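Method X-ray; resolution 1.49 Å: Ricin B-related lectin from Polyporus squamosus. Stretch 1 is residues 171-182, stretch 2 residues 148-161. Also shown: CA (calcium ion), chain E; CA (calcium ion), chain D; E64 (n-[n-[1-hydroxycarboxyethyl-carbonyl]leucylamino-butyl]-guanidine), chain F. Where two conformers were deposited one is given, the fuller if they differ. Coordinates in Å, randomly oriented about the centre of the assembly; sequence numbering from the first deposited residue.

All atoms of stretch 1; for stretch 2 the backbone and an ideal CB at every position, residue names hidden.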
# COMPACT_ATOMS: atom_id res chain seq x y z
N LYS B 171 -12.87 1.71 -14.62
CA LYS B 171 -13.18 0.46 -13.90
C LYS B 171 -12.70 0.55 -12.47
O LYS B 171 -11.64 1.10 -12.19
CB LYS B 171 -12.47 -0.72 -14.52
CG LYS B 171 -12.64 -0.94 -16.02
CD LYS B 171 -13.95 -1.59 -16.40
CE LYS B 171 -14.02 -1.90 -17.91
NZ LYS B 171 -14.59 -0.73 -18.63
N SER B 172 -13.49 -0.00 -11.56
CA SER B 172 -13.13 -0.04 -10.20
C SER B 172 -13.32 -1.46 -9.66
O SER B 172 -14.05 -2.28 -10.26
CB SER B 172 -13.98 0.95 -9.42
OG SER B 172 -15.34 0.65 -9.58
N TYR B 173 -12.66 -1.68 -8.52
CA TYR B 173 -12.59 -2.99 -7.86
C TYR B 173 -12.78 -2.78 -6.37
O TYR B 173 -12.17 -1.89 -5.79
CB TYR B 173 -11.24 -3.57 -8.18
CG TYR B 173 -11.02 -3.71 -9.69
CD1 TYR B 173 -11.59 -4.77 -10.41
CD2 TYR B 173 -10.37 -2.73 -10.38
CE1 TYR B 173 -11.42 -4.87 -11.77
CE2 TYR B 173 -10.24 -2.80 -11.74
CZ TYR B 173 -10.76 -3.87 -12.42
OH TYR B 173 -10.60 -3.92 -13.78
N LEU B 174 -13.63 -3.61 -5.77
CA LEU B 174 -14.03 -3.45 -4.41
C LEU B 174 -13.30 -4.51 -3.61
O LEU B 174 -13.17 -5.65 -4.09
CB LEU B 174 -15.59 -3.67 -4.35
CG LEU B 174 -16.29 -4.06 -3.07
CD1 LEU B 174 -16.34 -2.78 -2.26
CD2 LEU B 174 -17.72 -4.57 -3.27
N SER B 175 -12.88 -4.17 -2.40
CA SER B 175 -12.11 -4.99 -1.50
C SER B 175 -12.86 -5.63 -0.33
O SER B 175 -12.58 -6.75 0.03
CB SER B 175 -10.93 -4.17 -0.95
OG SER B 175 -10.19 -3.66 -2.04
N ASP B 176 -13.78 -4.87 0.27
CA ASP B 176 -14.44 -5.22 1.51
C ASP B 176 -15.93 -4.93 1.42
O ASP B 176 -16.39 -4.38 0.45
CB ASP B 176 -13.80 -4.48 2.67
CG ASP B 176 -12.30 -4.88 2.85
OD1 ASP B 176 -12.04 -6.07 3.13
OD2 ASP B 176 -11.44 -4.00 2.71
N GLY B 177 -16.64 -5.37 2.43
CA GLY B 177 -18.10 -5.23 2.48
C GLY B 177 -18.66 -4.04 3.25
O GLY B 177 -19.73 -3.55 2.90
N LEU B 178 -18.00 -3.65 4.34
CA LEU B 178 -18.51 -2.62 5.22
C LEU B 178 -17.36 -1.71 5.52
O LEU B 178 -16.29 -2.17 5.95
CB LEU B 178 -19.00 -3.23 6.54
CG LEU B 178 -19.57 -2.20 7.54
CD1 LEU B 178 -20.82 -1.51 6.98
CD2 LEU B 178 -19.83 -2.85 8.92
N TYR B 179 -17.56 -0.44 5.23
CA TYR B 179 -16.50 0.55 5.41
C TYR B 179 -16.81 1.59 6.50
O TYR B 179 -17.90 2.18 6.49
CB TYR B 179 -16.28 1.30 4.11
CG TYR B 179 -15.66 0.48 3.06
CD1 TYR B 179 -14.31 0.32 3.00
CD2 TYR B 179 -16.46 -0.29 2.16
CE1 TYR B 179 -13.71 -0.48 2.03
CE2 TYR B 179 -15.87 -1.04 1.15
CZ TYR B 179 -14.48 -1.14 1.10
OH TYR B 179 -13.88 -1.91 0.15
N LEU B 180 -15.83 1.89 7.33
CA LEU B 180 -15.83 3.11 8.17
C LEU B 180 -15.38 4.29 7.32
O LEU B 180 -14.38 4.22 6.59
CB LEU B 180 -14.95 3.01 9.39
CG LEU B 180 -14.79 4.28 10.26
CD1 LEU B 180 -16.19 4.60 10.83
CD2 LEU B 180 -13.81 3.97 11.40
N VAL B 181 -16.14 5.35 7.40
CA VAL B 181 -15.80 6.60 6.71
C VAL B 181 -15.05 7.43 7.74
O VAL B 181 -15.58 7.79 8.80
CB VAL B 181 -17.08 7.35 6.22
CG1 VAL B 181 -16.76 8.75 5.70
CG2 VAL B 181 -17.84 6.56 5.18
N LEU B 182 -13.80 7.77 7.42
CA LEU B 182 -12.96 8.54 8.32
C LEU B 182 -13.24 10.01 8.23
O LEU B 182 -13.69 10.50 7.20
CB LEU B 182 -11.48 8.35 7.93
CG LEU B 182 -11.08 6.87 8.08
CD1 LEU B 182 -9.70 6.74 7.47
CD2 LEU B 182 -11.08 6.39 9.53
N UNK B 148 -25.03 7.24 11.47
CA UNK B 148 -24.32 6.21 10.71
C UNK B 148 -23.04 6.80 10.19
O UNK B 148 -23.04 7.89 9.67
CB UNK B 148 -25.17 5.66 9.56
N UNK B 149 -21.95 6.09 10.39
CA UNK B 149 -20.62 6.52 9.98
C UNK B 149 -20.04 5.57 8.96
O UNK B 149 -18.86 5.72 8.58
CB UNK B 149 -19.69 6.63 11.19
N UNK B 150 -20.78 4.53 8.57
CA UNK B 150 -20.32 3.49 7.64
C UNK B 150 -21.09 3.51 6.32
O UNK B 150 -22.16 4.11 6.23
CB UNK B 150 -20.45 2.11 8.29
N UNK B 151 -20.48 2.88 5.30
CA UNK B 151 -21.06 2.64 4.02
C UNK B 151 -20.74 1.22 3.63
O UNK B 151 -19.67 0.74 3.96
CB UNK B 151 -20.56 3.64 2.98
N UNK B 152 -21.68 0.56 3.00
CA UNK B 152 -21.39 -0.73 2.38
C UNK B 152 -20.55 -0.59 1.13
O UNK B 152 -20.40 0.50 0.56
CB UNK B 152 -22.69 -1.46 2.04
N UNK B 153 -19.92 -1.69 0.76
CA UNK B 153 -19.21 -1.74 -0.53
C UNK B 153 -20.13 -1.29 -1.63
O UNK B 153 -19.75 -0.43 -2.43
CB UNK B 153 -18.68 -3.15 -0.82
N UNK B 154 -21.36 -1.83 -1.68
CA UNK B 154 -22.33 -1.46 -2.75
C UNK B 154 -22.62 0.03 -2.64
O UNK B 154 -22.72 0.72 -3.65
CB UNK B 154 -23.63 -2.27 -2.64
N UNK B 155 -22.83 0.54 -1.43
CA UNK B 155 -23.06 2.00 -1.27
C UNK B 155 -21.93 2.85 -1.91
O UNK B 155 -22.21 3.82 -2.62
CB UNK B 155 -23.18 2.34 0.22
N UNK B 156 -20.67 2.55 -1.58
CA UNK B 156 -19.54 3.34 -2.08
C UNK B 156 -19.45 3.17 -3.63
O UNK B 156 -19.25 4.16 -4.35
CB UNK B 156 -18.24 2.90 -1.40
N UNK B 157 -19.62 1.97 -4.14
CA UNK B 157 -19.60 1.74 -5.60
C UNK B 157 -20.60 2.63 -6.34
O UNK B 157 -20.23 3.33 -7.33
CB UNK B 157 -19.90 0.27 -5.90
N UNK B 158 -21.84 2.68 -5.84
CA UNK B 158 -22.83 3.54 -6.40
C UNK B 158 -22.42 5.00 -6.34
O UNK B 158 -22.50 5.73 -7.34
CB UNK B 158 -24.16 3.33 -5.68
N UNK B 159 -21.94 5.43 -5.20
CA UNK B 159 -21.45 6.76 -5.05
C UNK B 159 -20.36 7.08 -6.10
O UNK B 159 -20.41 8.11 -6.80
CB UNK B 159 -20.91 6.95 -3.63
N UNK B 160 -19.45 6.16 -6.21
CA UNK B 160 -18.30 6.32 -7.10
C UNK B 160 -18.75 6.39 -8.56
O UNK B 160 -18.37 7.32 -9.28
CB UNK B 160 -17.31 5.17 -6.91
N UNK B 161 -19.64 5.51 -8.95
CA UNK B 161 -20.21 5.59 -10.30
C UNK B 161 -21.02 6.81 -10.61
O UNK B 161 -21.16 7.12 -11.76
CB UNK B 161 -21.10 4.37 -10.55
CA CA E . -11.59 -7.94 1.84
CA CA D . -9.62 -5.31 3.82
C1 E64 F . -8.78 -13.27 1.96
O1 E64 F . -8.43 -14.44 1.69
O2 E64 F . -8.53 -12.71 3.03
C2 E64 F . -9.42 -12.47 0.85
C3 E64 F . -10.66 -11.79 1.44
O3 E64 F . -11.56 -12.93 1.67
C4 E64 F . -11.31 -10.89 0.45
O4 E64 F . -11.38 -9.69 0.57
N1 E64 F . -11.89 -11.47 -0.56
C6 E64 F . -12.67 -10.92 -1.64
C7 E64 F . -11.96 -10.43 -2.91
C8 E64 F . -10.52 -9.95 -2.78
C9 E64 F . -10.69 -8.46 -2.44
C10 E64 F . -9.91 -10.18 -4.17
C11 E64 F . -14.16 -11.27 -1.81
O5 E64 F . -14.32 -12.49 -1.92
N2 E64 F . -15.18 -10.36 -1.89
C12 E64 F . -15.21 -8.93 -1.57
C13 E64 F . -14.70 -7.96 -2.63
C14 E64 F . -15.81 -7.53 -3.52
C15 E64 F . -16.09 -8.56 -4.57
N3 E64 F . -16.33 -7.85 -5.78
C16 E64 F . -17.52 -7.31 -5.98
N4 E64 F . -17.70 -6.39 -6.90
N5 E64 F . -18.50 -7.68 -5.18

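Position 148 lies out of reach of stretch 1. Many residues would serve; it is Lys 148.

At position 149 the CA-to-CB bond points sideways. The carbonyl O accepts from Val 181 N at 3.0 Å. The ideal CB lies 4.1 Å from Leu 180 CD1, so an apolar side chain would suit. It is Leu 149; its CB meets Leu 180 CD1 at 4.1 Å.

Position 150 pairs with Leu 180 in an antiparallel, non-hydrogen-bonded bridge. Its CB falls on the sheet face that carries Leu 178 and Leu 180. The ideal CB is a tight 3.1 Å from Tyr 179 O and 3.9 Å from Leu 178 CD1. A small residue, such as Ala, Ser or Thr, seems the easiest fit. It is Ser 150. Its CB packs against Leu 178 CD1 at 3.8 Å.

Position 151 pairs with Tyr 179, and here the backbones bond both ways. The N donates to Tyr 179 O at 2.9 Å, and the O accepts from Tyr 179 N at 2.7 Å. The ideal CB is 4.6 Å from Val 181 CG2. An aliphatic residue, or a longer one with an aliphatic stem, would suit. It is Gln 151. Its CG lies 3.9 Å from Val 181 CG2, while the end of the chain leads away and NE2 donates to Ser 150 O at 2.9 Å.

Position 152 pairs with Leu 178 and immediately precedes a helix. Its CB shares the face of Leu 178, and the ideal CB is 3.7 Å from Gly 177 O. An N-cap favours Ser, Thr, Asp or Asn. It is Thr 152, whose OG1 accepts from the N of residue 155 at 2.9 Å.

Position 153 points toward stretch 1 at close quarters. Its N donates to Gly 177 O at 2.8 Å. An ideal CB would clash with Leu 174 CD1 at 2.8 Å and Asp 176 O at 2.9 Å. Only glycine fits this backbone without a clash. It is Gly 153; its CA touches Leu 174 CD1 at 3.5 Å and lies at the Tyr 179 ring edge, 3.8 Å from CE2.

Position 154 points away, so small or polar residues would do; it is Ala 154. Position 155 points sideways with no contact. A polar residue could reach back to the helix start. It is Asn 155, and OD1 accepts from Thr 152 N at 2.9 Å.

Position 156 points toward Tyr 179, with its ideal CB 5.1 Å from CD2. A medium apolar residue suits. Val 156 brings CG2 to 4.4 Å from Tyr 179 CD2.

Position 157 also points toward stretch 1, but nothing lies within 5.5 Å of its ideal CB. A longer side chain could make contact, and a polar one could approach Ser 172 OG. His 157 puts ND1 3.8 Å from Ser 172 OG.

Positions 158 and 159 are out of reach, so many residues would serve: Ala 158 and Thr 159. Position 160 points toward Ser 172, and a longer apolar chain would suit. It is Leu 160; its CD2 lies 3.8 Å from Ser 172 CB. Position 161 points sideways and many would serve; it is Leu 161.

Stretch 2 (148-161) KLSQTGANVHATLL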
# COMPACT_ATOMS: atom_id res chain seq x y z
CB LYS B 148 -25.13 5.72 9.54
CG LYS B 148 -24.53 4.44 8.93
CD LYS B 148 -25.43 3.84 7.86
CE LYS B 148 -25.55 4.77 6.64
NZ LYS B 148 -26.40 4.12 5.60
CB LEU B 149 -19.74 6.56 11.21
CG LEU B 149 -20.32 7.41 12.34
CD1 LEU B 149 -19.43 7.32 13.53
CD2 LEU B 149 -20.48 8.89 11.97
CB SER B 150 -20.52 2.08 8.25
OG SER B 150 -21.83 1.93 8.72
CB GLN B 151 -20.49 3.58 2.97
CG GLN B 151 -20.86 4.99 3.19
CD GLN B 151 -22.31 5.25 2.77
OE1 GLN B 151 -22.58 5.50 1.60
NE2 GLN B 151 -23.24 5.14 3.71
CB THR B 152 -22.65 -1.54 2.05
OG1 THR B 152 -23.34 -0.93 0.96
CG2 THR B 152 -23.59 -1.65 3.29
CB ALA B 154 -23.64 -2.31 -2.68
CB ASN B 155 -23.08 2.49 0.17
CG ASN B 155 -24.25 2.02 0.99
OD1 ASN B 155 -24.11 1.98 2.19
ND2 ASN B 155 -25.40 1.71 0.38
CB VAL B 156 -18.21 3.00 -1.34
CG1 VAL B 156 -17.09 3.80 -1.94
CG2 VAL B 156 -18.27 3.21 0.16
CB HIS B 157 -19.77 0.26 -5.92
CG HIS B 157 -19.87 -0.05 -7.39
ND1 HIS B 157 -18.82 0.12 -8.27
CD2 HIS B 157 -20.89 -0.54 -8.13
CE1 HIS B 157 -19.18 -0.27 -9.48
NE2 HIS B 157 -20.44 -0.67 -9.42
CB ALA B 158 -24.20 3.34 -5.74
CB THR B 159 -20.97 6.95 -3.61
OG1 THR B 159 -22.17 7.04 -2.82
CG2 THR B 159 -20.21 8.23 -3.43
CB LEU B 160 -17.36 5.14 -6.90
CG LEU B 160 -16.15 5.07 -7.76
CD1 LEU B 160 -15.24 6.28 -7.56
CD2 LEU B 160 -15.46 3.78 -7.44
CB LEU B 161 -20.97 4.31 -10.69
CG LEU B 161 -20.08 3.07 -10.76
CD1 LEU B 161 -20.94 1.85 -11.08
CD2 LEU B 161 -18.92 3.21 -11.75
O HOH W 1 -9.01 -3.04 4.11
O HOH W 2 -13.82 -8.80 2.22
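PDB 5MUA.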